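Local coordinates for protein putative NADPH:quinone oxidoreductase (Ralstonia eutropha, PDB 3IUP) that binds NADPH and probably uses it to reduce quinones or related electron acceptors, as a dimeric medium-chain dehydrogenase/reductase, at residues A5-S10 against M126-R131; E34-I39 against V101-G106; L49-G54 against A90-G95; T118-G123 against L139-G144; K344-A349 against Y369-N374. All blocks are in the same frame, centred on the assembly; numbering follows the deposited sequence. Where two conformers were deposited one is given.

Contact 1: A5-S10 against M126-R131; sequences ALQLRS and MYSQYR
Gln-129 lies alongside Leu-6, the two side chains pointing the same way, and its amide oxygen takes the place a backbone carbonyl would hold in a regular sheet. OE1 accepts from Leu-6 N (2.8 Å), the N-H arriving at 125° to the C=O and tilted from the carbonyl plane. CG of Gln-129 stands beside its own N (chi1 -71°), which turns the extended chain back along Leu-6 while Gln-129 N donates to Leu-6 O (2.9 Å). One residue is thus tied through both backbone and side chain. Ala-5 CB meets the edge of the Tyr-130 ring, 3.8 Å from CD2. Strand 4-12 and the residues leading into strand 130-134 are joined here by a single bridge, Gln-7 with Ser-128, rather than by continuous pairing; it ties the chain's first strand to the GroES-like region of an alcohol-dehydrogenase-type fold. Tyr-127, centre of an inverse gamma turn, supplies the next bond, Leu-8 N to Tyr-127 O (2.9 Å), and its ring passes obliquely by Leu-8 CD1, with its hydroxyl bonded to Pro-43 O. In the conformer given, the Gln-7 chain passes alongside Ser-128, CD 3.2 Å from OG, which itself bonds to Ala-125 O, and Arg-9 NH1 and NH2 both donate to Gln-7 OE1. A water joins Leu-6 O and Tyr-130 N.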
# COMPACT_ATOMS: atom_id res chain seq x y z
N ALA A 5 4.79 34.36 30.03
CA ALA A 5 3.46 33.81 30.03
C ALA A 5 3.61 32.31 29.88
O ALA A 5 4.71 31.80 29.73
CB ALA A 5 2.63 34.38 28.92
N LEU A 6 2.50 31.59 29.92
CA LEU A 6 2.58 30.15 30.05
C LEU A 6 2.48 29.44 28.70
O LEU A 6 1.80 29.91 27.78
CB LEU A 6 1.45 29.66 30.97
CG LEU A 6 1.48 30.22 32.39
CD1 LEU A 6 0.28 29.66 33.14
CD2 LEU A 6 2.79 29.82 33.05
N GLN A 7 3.15 28.30 28.62
CA GLN A 7 3.02 27.39 27.48
C GLN A 7 3.09 25.97 27.97
O GLN A 7 3.89 25.67 28.83
CB GLN A 7 4.14 27.59 26.47
CG GLN A 7 4.31 29.01 26.03
CD GLN A 7 5.05 29.11 24.75
OE1 GLN A 7 5.73 28.17 24.34
NE2 GLN A 7 4.95 30.27 24.10
N LEU A 8 2.25 25.11 27.44
CA LEU A 8 2.30 23.72 27.87
C LEU A 8 3.56 23.06 27.32
O LEU A 8 4.00 23.35 26.18
CB LEU A 8 1.06 23.01 27.34
CG LEU A 8 0.82 21.57 27.70
CD1 LEU A 8 -0.75 21.45 27.71
CD2 LEU A 8 1.49 20.61 26.69
N ARG A 9 4.15 22.16 28.10
CA ARG A 9 5.28 21.37 27.64
C ARG A 9 5.05 19.88 27.93
O ARG A 9 4.52 19.51 29.01
CB ARG A 9 6.57 21.83 28.30
CG ARG A 9 7.01 23.24 27.86
CD ARG A 9 7.57 23.22 26.46
NE ARG A 9 8.09 24.51 26.01
CZ ARG A 9 7.34 25.45 25.43
NH1 ARG A 9 6.02 25.25 25.27
NH2 ARG A 9 7.88 26.58 25.03
N SER A 10 5.47 19.06 26.99
CA SER A 10 5.42 17.61 27.12
C SER A 10 6.85 17.07 27.05
O SER A 10 7.51 17.17 26.05
CB SER A 10 4.59 17.01 26.00
OG SER A 10 4.61 15.58 26.07
N MSE A 126 0.94 25.87 19.79
CA MSE A 126 -0.23 26.75 19.94
C MSE A 126 -0.93 26.63 21.28
O MSE A 126 -1.79 27.46 21.59
CB MSE A 126 -1.24 26.58 18.80
CG MSE A 126 -0.66 26.63 17.41
SE MSE A 126 0.07 28.45 17.04
CE MSE A 126 -1.48 29.34 16.96
N TYR A 127 -0.54 25.65 22.10
CA TYR A 127 -1.06 25.55 23.48
C TYR A 127 -0.18 26.46 24.37
O TYR A 127 0.67 26.00 25.14
CB TYR A 127 -1.08 24.14 24.02
CG TYR A 127 -1.91 23.17 23.21
CD1 TYR A 127 -2.80 23.58 22.22
CD2 TYR A 127 -1.75 21.80 23.40
CE1 TYR A 127 -3.52 22.64 21.49
CE2 TYR A 127 -2.46 20.88 22.68
CZ TYR A 127 -3.37 21.30 21.73
OH TYR A 127 -4.03 20.35 20.99
N SER A 128 -0.40 27.75 24.18
CA SER A 128 0.50 28.83 24.66
C SER A 128 -0.32 30.07 24.77
O SER A 128 -1.18 30.33 23.93
CB SER A 128 1.65 29.14 23.67
OG SER A 128 2.40 27.97 23.38
N GLN A 129 -0.06 30.89 25.78
CA GLN A 129 -0.79 32.14 25.84
C GLN A 129 -0.48 33.08 24.67
O GLN A 129 -1.40 33.74 24.14
CB GLN A 129 -0.49 32.86 27.15
CG GLN A 129 -1.08 32.21 28.37
CD GLN A 129 -0.87 33.04 29.63
OE1 GLN A 129 -0.06 32.69 30.47
NE2 GLN A 129 -1.62 34.15 29.75
N TYR A 130 0.80 33.13 24.28
CA TYR A 130 1.26 34.04 23.19
C TYR A 130 2.17 33.29 22.29
O TYR A 130 2.98 32.50 22.79
CB TYR A 130 2.05 35.24 23.77
CG TYR A 130 1.15 36.13 24.54
CD1 TYR A 130 0.43 37.13 23.89
CD2 TYR A 130 0.99 35.97 25.92
CE1 TYR A 130 -0.44 37.94 24.60
CE2 TYR A 130 0.11 36.75 26.63
CZ TYR A 130 -0.60 37.73 25.98
OH TYR A 130 -1.48 38.53 26.66
N ARG A 131 2.04 33.54 20.98
CA ARG A 131 2.98 32.96 20.00
C ARG A 131 3.47 34.03 19.06
O ARG A 131 2.66 34.82 18.56
CB ARG A 131 2.33 31.78 19.24
CG ARG A 131 2.41 30.48 20.03
CD ARG A 131 3.79 29.84 19.94
NE ARG A 131 3.92 29.13 18.66
CZ ARG A 131 4.80 29.41 17.70
NH1 ARG A 131 5.71 30.38 17.85
NH2 ARG A 131 4.80 28.69 16.59
O HOH W 1 2.88 32.13 26.13
O HOH W 2 3.03 24.35 23.88

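Contact 2: E34-I39 against V101-G106; sequences EVLIRI and VVVEAG
Val-35, Ile-37, Val-102 and Ala-105 form the apolar centre on one face of two antiparallel strands. Val-35 CB lies 3.8 Å from Val-102 CG1, and Val-102 CG2 touches Ile-37 CG1, the two side chains crossing at a slant; the anti position of CG1 to the backbone N (chi1 174°) sends the two Val-102 methyls to different partners. Ala-105 CB adds a looser touch on Val-35 CG1. Between Leu-36 and Ile-37 the register slips by one residue: Val-103 and Glu-104 both face Leu-36, a classic beta bulge. Leu-36 O accepts from Val-103 N (2.9 Å) and only weakly from Glu-104 N (3.4 Å), while Leu-36 N donates to Glu-104 O. Val-103 CG2 packs on Leu-36 CD2 at 4.0 Å. On the opposite face Leu-36 and Glu-104 run side by side, so that CD2 sits against the carboxylate, 3.7 Å from OE2, while Glu-104 OE1 bonds to His-29 ND1. At the polar edge Arg-38 lies alongside Val-101 and crosses Val-103 at about a right angle. Its chain bends at chi3 (65°), which brings NH1 to 3.5 Å from Val-103 CG1; NH2 forms a salt bridge with Glu-40. Backbone bonds between Arg-38 and Val-101 close this end, and Gly-106 N to Glu-34 O the other. Strand 34-43 bonds along its second edge to strand 130-134, strand 98-105 pairs with strand 118-121, and Val-119 and Cys-138 pack on the valine-isoleucine face.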
# COMPACT_ATOMS: atom_id res chain seq x y z
N GLU A 34 7.54 39.33 11.74
CA GLU A 34 6.76 38.53 12.71
C GLU A 34 5.60 39.31 13.36
O GLU A 34 5.58 40.55 13.39
CB GLU A 34 7.66 38.01 13.84
CG GLU A 34 8.70 36.97 13.41
CD GLU A 34 9.69 36.64 14.53
OE1 GLU A 34 10.11 37.54 15.31
OE2 GLU A 34 10.03 35.44 14.64
N VAL A 35 4.69 38.54 13.94
CA VAL A 35 3.61 39.12 14.77
C VAL A 35 3.50 38.32 16.06
O VAL A 35 3.91 37.16 16.10
CB VAL A 35 2.26 39.14 14.03
CG1 VAL A 35 2.36 40.05 12.74
CG2 VAL A 35 1.78 37.71 13.67
N LEU A 36 2.95 38.94 17.09
CA LEU A 36 2.71 38.26 18.34
C LEU A 36 1.22 38.08 18.45
O LEU A 36 0.48 39.06 18.41
CB LEU A 36 3.21 39.09 19.52
CG LEU A 36 3.18 38.35 20.87
CD1 LEU A 36 4.20 37.22 20.87
CD2 LEU A 36 3.41 39.37 22.01
N ILE A 37 0.80 36.82 18.59
CA ILE A 37 -0.62 36.48 18.70
C ILE A 37 -0.97 36.07 20.11
O ILE A 37 -0.29 35.23 20.72
CB ILE A 37 -1.01 35.34 17.76
CG1 ILE A 37 -0.67 35.68 16.30
CG2 ILE A 37 -2.48 34.99 17.95
CD1 ILE A 37 -0.60 34.41 15.46
N ARG A 38 -2.04 36.66 20.65
CA ARG A 38 -2.62 36.18 21.90
C ARG A 38 -3.59 35.06 21.52
O ARG A 38 -4.64 35.33 20.94
CB ARG A 38 -3.39 37.30 22.63
CG ARG A 38 -3.93 36.87 24.02
CD ARG A 38 -4.68 37.95 24.76
NE ARG A 38 -5.88 38.28 24.02
CZ ARG A 38 -6.16 39.48 23.50
NH1 ARG A 38 -5.35 40.52 23.70
NH2 ARG A 38 -7.29 39.65 22.84
N ILE A 39 -3.25 33.81 21.84
CA ILE A 39 -4.02 32.67 21.35
C ILE A 39 -5.25 32.47 22.26
O ILE A 39 -5.13 32.40 23.47
CB ILE A 39 -3.17 31.39 21.27
CG1 ILE A 39 -1.98 31.62 20.32
CG2 ILE A 39 -4.04 30.22 20.78
CD1 ILE A 39 -0.90 30.55 20.40
N VAL A 101 -5.70 36.84 18.51
CA VAL A 101 -5.62 38.23 18.11
C VAL A 101 -4.16 38.71 18.06
O VAL A 101 -3.37 38.41 18.94
CB VAL A 101 -6.41 39.10 19.07
CG1 VAL A 101 -6.28 40.59 18.68
CG2 VAL A 101 -7.88 38.67 19.05
N VAL A 102 -3.83 39.44 17.01
CA VAL A 102 -2.49 40.00 16.86
C VAL A 102 -2.40 41.24 17.72
O VAL A 102 -3.14 42.21 17.50
CB VAL A 102 -2.16 40.36 15.41
CG1 VAL A 102 -0.79 41.08 15.35
CG2 VAL A 102 -2.13 39.11 14.48
N VAL A 103 -1.53 41.18 18.71
CA VAL A 103 -1.36 42.23 19.71
C VAL A 103 -0.04 42.99 19.55
O VAL A 103 0.11 44.07 20.13
CB VAL A 103 -1.40 41.66 21.16
CG1 VAL A 103 -2.78 41.08 21.46
CG2 VAL A 103 -0.30 40.63 21.36
N GLU A 104 0.93 42.44 18.83
CA GLU A 104 2.14 43.19 18.46
C GLU A 104 2.51 42.80 17.04
O GLU A 104 2.35 41.65 16.64
CB GLU A 104 3.32 42.88 19.36
CG GLU A 104 3.21 43.37 20.80
CD GLU A 104 4.45 43.07 21.65
OE1 GLU A 104 5.59 43.07 21.14
OE2 GLU A 104 4.26 42.85 22.87
N ALA A 105 3.08 43.73 16.31
CA ALA A 105 3.50 43.48 14.93
C ALA A 105 4.89 44.07 14.69
O ALA A 105 5.22 45.18 15.14
CB ALA A 105 2.49 44.07 13.94
N GLY A 106 5.72 43.31 13.97
CA GLY A 106 7.02 43.79 13.57
C GLY A 106 6.84 44.91 12.55
O GLY A 106 5.72 45.17 12.08

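Contact 3: L49-G54 against A90-G95; sequences LGLLFG and ASMPVG
The last turn of helix 46-53 packs against the weakly bonded strand 90-93, outermost within this chain in the five-stranded antiparallel sheet, and against the residues that follow it, with Leu-51 and Leu-52 meeting Met-92, Pro-93 and Val-94. No hydrogen bond joins the two segments, and the contact is largely apolar, made mostly by methyl groups. Leu-51 buries the most surface. Its CG is anti to the backbone N (chi1 -176°), which parts the two methyls between neighbours: CD1 meets CE of the selenomethionine at Met-92 at 4.0 Å, and CD2 sits 3.4 Å from Pro-93 O and 4.2 Å from Val-94 CG2. The Met-92 chain, folded at chi2 and chi3, crosses Leu-51 at about a right angle and presents its terminal methyl. Val-94 CG1 abuts Leu-52 CB at 4.1 Å. The two valine methyls therefore serve adjacent leucines. Leu-8 and Tyr-127 also touch Val-94, and Leu-8 touches Leu-52. Polar contacts lie alongside: Ser-10 OG bonds to Leu-52 O, and Arg-87 to Leu-51 O, which satisfies carbonyls at the helix end where Gly-54 leaves helical geometry with positive phi. Across the subunit interface Arg-274 of the second subunit packs on Leu-51 and Tyr-272 of that subunit on Met-92. The arrangement is one of a short helix packed by leucines onto an outermost strand and the loop after it, within the GroES-like region at a subunit boundary.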
# COMPACT_ATOMS: atom_id res chain seq x y z
N LEU A 49 -2.78 14.97 20.49
CA LEU A 49 -2.80 14.07 21.62
C LEU A 49 -1.60 13.12 21.50
O LEU A 49 -1.03 12.71 22.51
CB LEU A 49 -4.13 13.29 21.62
CG LEU A 49 -5.37 14.15 21.76
CD1 LEU A 49 -6.63 13.25 21.68
CD2 LEU A 49 -5.39 14.92 23.00
N GLY A 50 -1.24 12.78 20.28
CA GLY A 50 -0.09 11.90 20.02
C GLY A 50 1.18 12.51 20.57
O GLY A 50 1.98 11.87 21.27
N LEU A 51 1.34 13.79 20.34
CA LEU A 51 2.54 14.50 20.84
C LEU A 51 2.44 14.76 22.33
O LEU A 51 3.40 14.59 23.09
CB LEU A 51 2.73 15.79 20.05
CG LEU A 51 3.98 16.58 20.42
CD1 LEU A 51 5.26 15.73 20.16
CD2 LEU A 51 3.96 17.91 19.63
N LEU A 52 1.25 15.14 22.77
CA LEU A 52 1.03 15.47 24.15
C LEU A 52 1.40 14.32 25.11
O LEU A 52 2.10 14.51 26.11
CB LEU A 52 -0.43 15.90 24.32
CG LEU A 52 -0.92 16.36 25.68
CD1 LEU A 52 -0.11 17.62 26.18
CD2 LEU A 52 -2.46 16.65 25.55
N PHE A 53 0.93 13.12 24.79
CA PHE A 53 1.10 11.98 25.68
C PHE A 53 2.16 11.02 25.20
O PHE A 53 2.55 10.12 25.93
CB PHE A 53 -0.24 11.22 25.82
CG PHE A 53 -1.35 12.08 26.32
CD1 PHE A 53 -1.20 12.80 27.48
CD2 PHE A 53 -2.59 12.13 25.64
CE1 PHE A 53 -2.22 13.60 27.95
CE2 PHE A 53 -3.62 12.93 26.13
CZ PHE A 53 -3.43 13.65 27.27
N GLY A 54 2.58 11.16 23.96
CA GLY A 54 3.56 10.23 23.39
C GLY A 54 3.07 8.79 23.49
O GLY A 54 1.86 8.52 23.42
N ALA A 90 13.68 15.94 25.51
CA ALA A 90 13.32 17.20 24.85
C ALA A 90 12.04 17.76 25.47
O ALA A 90 11.06 17.03 25.67
CB ALA A 90 13.12 17.00 23.33
N SER A 91 12.02 19.06 25.74
CA SER A 91 10.83 19.67 26.23
C SER A 91 10.00 20.16 25.05
O SER A 91 10.36 21.14 24.37
CB SER A 91 11.19 20.79 27.19
OG SER A 91 10.04 21.49 27.58
N MSE A 92 8.93 19.46 24.73
CA MSE A 92 8.19 19.70 23.48
C MSE A 92 6.99 20.58 23.68
O MSE A 92 6.12 20.29 24.47
CB MSE A 92 7.66 18.39 22.86
CG MSE A 92 8.65 17.30 22.70
SE MSE A 92 10.01 17.78 21.40
CE MSE A 92 9.02 17.18 19.84
N PRO A 93 6.92 21.69 22.93
CA PRO A 93 5.69 22.43 22.86
C PRO A 93 4.64 21.62 22.11
O PRO A 93 4.98 20.71 21.35
CB PRO A 93 6.08 23.70 22.09
CG PRO A 93 7.50 23.64 21.84
CD PRO A 93 7.95 22.24 22.03
N VAL A 94 3.37 21.92 22.31
CA VAL A 94 2.31 21.10 21.73
C VAL A 94 1.26 22.01 21.12
O VAL A 94 1.08 23.15 21.56
CB VAL A 94 1.69 20.17 22.81
CG1 VAL A 94 0.60 19.27 22.19
CG2 VAL A 94 2.76 19.31 23.43
N GLY A 95 0.56 21.50 20.11
CA GLY A 95 -0.58 22.16 19.53
C GLY A 95 -0.26 22.66 18.14
O GLY A 95 0.46 23.64 17.99

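Contact 4: T118-G123 against L139-G144; sequences TVAAIG and LVLPEG
Leu-141 against Thr-118, with Ala-120 beside them, makes the close-packed side of this antiparallel strand pair, and Val-119 with Val-140 the looser one. With chi1 at -72° Leu-141 folds back along its own amide and leans over strand 118-121: CD1 touches Thr-118 CG2 at 3.7 Å, the two side chains meeting at an angle, and CD2 comes to 4.2 Å from Ala-120 CB. CB of Leu-141 also lies 3.5 Å from Thr-118 O, the carbonyl that accepts its N-H. Ala-120 CB only skirts Leu-139 CB; Phe-154 and Val-331 of helix 320-332 pack on Leu-139. On the other face Val-119 CG1 and Val-140 CG2 are 4.4 Å apart, barely in touch. Val-140 is exposed, although Leu-114 brushes it, whereas Val-119 is buried and packs beside Val-102 of strand 98-105. Pairing is regular but short. Ala-120 and Leu-139 form a hydrogen-bonded pair, with Leu-139 N to Ala-120 O 2.7 Å and nearly straight at 178°, and Ala-120 N to Leu-139 O 2.9 Å. Leu-141 N to Thr-118 O (3.0 Å, 168°) is the third bond, made just past the strand as the chain turns off through Pro-142. Backbone bonds thus set the alignment, while the side chains add apolar cover on one face more than on the other and no charge takes part.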
# COMPACT_ATOMS: atom_id res chain seq x y z
N THR A 118 -7.85 39.25 13.89
CA THR A 118 -8.08 37.89 14.31
C THR A 118 -7.58 36.99 13.21
O THR A 118 -8.04 37.06 12.05
CB THR A 118 -9.58 37.65 14.64
OG1 THR A 118 -9.93 38.53 15.70
CG2 THR A 118 -9.81 36.20 15.10
N VAL A 119 -6.64 36.13 13.60
CA VAL A 119 -5.93 35.24 12.70
C VAL A 119 -5.92 33.80 13.21
O VAL A 119 -6.09 33.55 14.39
CB VAL A 119 -4.45 35.70 12.49
CG1 VAL A 119 -4.43 37.15 11.91
CG2 VAL A 119 -3.60 35.58 13.76
N ALA A 120 -5.71 32.87 12.27
CA ALA A 120 -5.39 31.46 12.56
C ALA A 120 -4.00 31.17 12.04
O ALA A 120 -3.54 31.78 11.05
CB ALA A 120 -6.43 30.50 11.90
N ALA A 121 -3.31 30.25 12.68
CA ALA A 121 -1.98 29.80 12.21
C ALA A 121 -1.80 28.35 12.50
O ALA A 121 -2.34 27.86 13.50
CB ALA A 121 -0.88 30.60 12.88
N ILE A 122 -1.01 27.63 11.68
CA ILE A 122 -0.63 26.26 12.00
C ILE A 122 0.86 26.26 12.37
O ILE A 122 1.68 25.62 11.79
CB ILE A 122 -1.05 25.17 10.93
CG1 ILE A 122 -0.76 23.75 11.44
CG2 ILE A 122 -0.39 25.37 9.62
CD1 ILE A 122 -1.50 22.63 10.69
N GLY A 123 1.17 26.98 13.40
CA GLY A 123 2.56 27.29 13.73
C GLY A 123 3.22 26.25 14.60
O GLY A 123 4.44 26.30 14.78
N LEU A 139 -3.34 33.21 8.74
CA LEU A 139 -4.52 33.29 7.89
C LEU A 139 -5.47 34.28 8.53
O LEU A 139 -5.96 34.04 9.64
CB LEU A 139 -5.18 31.92 7.82
CG LEU A 139 -6.35 31.67 6.86
CD1 LEU A 139 -5.95 32.03 5.43
CD2 LEU A 139 -6.71 30.19 6.98
N VAL A 140 -5.76 35.39 7.85
CA VAL A 140 -6.70 36.39 8.36
C VAL A 140 -8.14 35.85 8.27
O VAL A 140 -8.59 35.39 7.20
CB VAL A 140 -6.58 37.76 7.61
CG1 VAL A 140 -7.59 38.75 8.15
CG2 VAL A 140 -5.17 38.32 7.76
N LEU A 141 -8.84 35.87 9.40
CA LEU A 141 -10.16 35.28 9.47
C LEU A 141 -11.21 36.27 8.95
O LEU A 141 -11.01 37.48 9.04
CB LEU A 141 -10.49 34.84 10.91
CG LEU A 141 -9.71 33.60 11.40
CD1 LEU A 141 -10.10 33.30 12.83
CD2 LEU A 141 -9.92 32.37 10.45
N PRO A 142 -12.33 35.77 8.43
CA PRO A 142 -13.34 36.69 7.92
C PRO A 142 -14.06 37.49 9.01
O PRO A 142 -14.03 37.14 10.17
CB PRO A 142 -14.32 35.76 7.20
CG PRO A 142 -14.13 34.42 7.76
CD PRO A 142 -12.80 34.38 8.47
N GLU A 143 -14.73 38.57 8.60
CA GLU A 143 -15.46 39.44 9.51
C GLU A 143 -16.47 38.61 10.28
O GLU A 143 -17.13 37.73 9.72
CB GLU A 143 -16.17 40.58 8.76
CG GLU A 143 -16.21 41.86 9.58
CD GLU A 143 -14.85 42.57 9.59
OE1 GLU A 143 -14.37 42.90 8.48
OE2 GLU A 143 -14.27 42.80 10.68
N GLY A 144 -16.56 38.87 11.57
CA GLY A 144 -17.51 38.17 12.41
C GLY A 144 -17.07 36.77 12.83
O GLY A 144 -17.84 36.06 13.47

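Contact 5: K344-A349 against Y369-N374; sequences KEISLA and YLINPN
Tyr-369, Ile-346 and Lys-344 bury the most surface in this parallel strand pair, in which strand 344-347 is added beside strand 369-372 at one end of the mixed sheet that the GroES-like region largely builds. The Tyr-369 ring lies beside Lys-344, whose CB sits over the ring centre in a CH-pi contact, 3.9 Å from the centroid and 10° off its normal. Farther along, Lys-344 CD passes 3.6 Å from Tyr-369 OH. Ile-346 comes at about a right angle: its CD1 meets the ring edge near the plane, 3.8 Å from Tyr-369 CD2. With chi1 at 61°, CG1 of Ile-346 sits between N and carbonyl carbon and touches Ile-371 CG1 while its CD1 reaches the ring. Met-356 of helix 354-360 covers all three residues. On the other face Glu-345 and Leu-370 run side by side, and Glu-345 crosses Asn-372 at a slant, OE2 against its CB, carboxylate and amide planes 77° apart. Three backbone bonds join the strands, among them Ile-346 N to Leu-370 O (2.8 Å). Past them, a water accepts from Leu-348 N (3.0 Å) and donates to Pro-373 O (2.7 Å).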
# COMPACT_ATOMS: atom_id res chain seq x y z
N LYS A 344 -16.52 21.08 24.82
CA LYS A 344 -16.12 21.88 25.97
C LYS A 344 -14.96 22.81 25.58
O LYS A 344 -14.14 22.45 24.74
CB LYS A 344 -15.70 20.96 27.12
CG LYS A 344 -15.64 21.63 28.52
CD LYS A 344 -15.37 20.51 29.57
CE LYS A 344 -15.52 20.99 31.01
NZ LYS A 344 -16.98 21.10 31.41
N GLU A 345 -14.93 24.01 26.15
CA GLU A 345 -13.77 24.89 26.05
C GLU A 345 -13.08 24.94 27.40
O GLU A 345 -13.74 25.23 28.43
CB GLU A 345 -14.17 26.29 25.63
CG GLU A 345 -12.99 27.27 25.57
CD GLU A 345 -13.35 28.65 25.06
OE1 GLU A 345 -13.77 28.77 23.89
OE2 GLU A 345 -13.18 29.64 25.79
N ILE A 346 -11.78 24.64 27.43
CA ILE A 346 -11.06 24.53 28.69
C ILE A 346 -9.85 25.44 28.74
O ILE A 346 -9.30 25.81 27.70
CB ILE A 346 -10.63 23.07 28.97
CG1 ILE A 346 -9.69 22.55 27.88
CG2 ILE A 346 -11.85 22.14 29.07
CD1 ILE A 346 -9.13 21.14 28.17
N SER A 347 -9.41 25.79 29.94
CA SER A 347 -8.17 26.52 30.15
C SER A 347 -6.94 25.66 29.92
O SER A 347 -6.97 24.42 29.94
CB SER A 347 -8.09 27.07 31.58
OG SER A 347 -8.00 26.01 32.51
N LEU A 348 -5.81 26.33 29.88
CA LEU A 348 -4.53 25.62 29.80
C LEU A 348 -4.28 24.65 30.96
O LEU A 348 -3.95 23.49 30.76
CB LEU A 348 -3.40 26.66 29.68
CG LEU A 348 -2.20 26.25 28.90
CD1 LEU A 348 -2.49 25.87 27.48
CD2 LEU A 348 -1.17 27.42 28.96
N ALA A 349 -4.54 25.10 32.18
CA ALA A 349 -4.41 24.24 33.37
C ALA A 349 -5.34 23.01 33.31
O ALA A 349 -4.95 21.90 33.72
CB ALA A 349 -4.67 25.02 34.60
N TYR A 369 -12.44 18.73 22.38
CA TYR A 369 -12.24 19.82 23.34
C TYR A 369 -11.47 20.97 22.67
O TYR A 369 -10.57 20.71 21.89
CB TYR A 369 -11.49 19.34 24.58
CG TYR A 369 -12.35 18.71 25.66
CD1 TYR A 369 -13.48 17.97 25.37
CD2 TYR A 369 -11.99 18.87 27.01
CE1 TYR A 369 -14.25 17.42 26.41
CE2 TYR A 369 -12.74 18.32 28.04
CZ TYR A 369 -13.87 17.60 27.72
OH TYR A 369 -14.59 17.07 28.77
N LEU A 370 -11.82 22.20 23.02
CA LEU A 370 -11.15 23.43 22.53
C LEU A 370 -10.42 24.03 23.72
O LEU A 370 -11.00 24.15 24.80
CB LEU A 370 -12.16 24.42 22.03
CG LEU A 370 -11.63 25.69 21.39
CD1 LEU A 370 -10.89 25.33 20.09
CD2 LEU A 370 -12.79 26.68 21.16
N ILE A 371 -9.15 24.37 23.55
CA ILE A 371 -8.41 25.05 24.59
C ILE A 371 -8.42 26.53 24.32
O ILE A 371 -8.18 26.99 23.17
CB ILE A 371 -6.94 24.59 24.66
CG1 ILE A 371 -6.82 23.08 24.92
CG2 ILE A 371 -6.12 25.37 25.76
CD1 ILE A 371 -5.43 22.51 24.52
N ASN A 372 -8.67 27.31 25.36
CA ASN A 372 -8.40 28.73 25.31
C ASN A 372 -7.25 29.00 26.25
O ASN A 372 -7.44 29.05 27.47
CB ASN A 372 -9.62 29.55 25.71
CG ASN A 372 -9.32 31.05 25.76
OD1 ASN A 372 -8.18 31.49 25.62
ND2 ASN A 372 -10.37 31.83 25.93
N PRO A 373 -6.02 29.18 25.72
CA PRO A 373 -4.84 29.31 26.59
C PRO A 373 -4.91 30.46 27.54
O PRO A 373 -4.22 30.44 28.57
CB PRO A 373 -3.70 29.55 25.59
CG PRO A 373 -4.15 28.78 24.39
CD PRO A 373 -5.62 29.06 24.31
N ASN A 374 -5.67 31.48 27.19
CA ASN A 374 -5.79 32.62 28.04
C ASN A 374 -7.01 32.61 28.98
O ASN A 374 -7.20 33.56 29.77
CB ASN A 374 -5.72 33.88 27.19
CG ASN A 374 -4.32 34.19 26.76
OD1 ASN A 374 -3.55 34.74 27.55
ND2 ASN A 374 -3.94 33.80 25.52
O HOH W 3 -5.55 29.23 30.56

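Overall arrangement
Contacts 1, 2, 4 and 5 reach one curled mixed sheet, and contact 3 joins contact 1 on the neighbouring five-stranded antiparallel sheet through strands 4-12 and 90-93. Strand 34-43 connects most of them: it pairs with 98-105, 130-134 and 369-372. Centres of contacts 1 and 5 are 11 Å apart. Those of contacts 1 and 3 are 12 Å apart, as are those of contacts 2 and 4; contacts 3 and 4 lie farthest apart, 24 Å. Along the chain contact 3 is nested within contact 2 and both within contact 1, contact 4 crosses contact 1, and contact 5 follows last. Chain start and chain end thus meet in one region, with bound NADPH about 9 to 12 Å from side chains of contacts 1, 3 and 5.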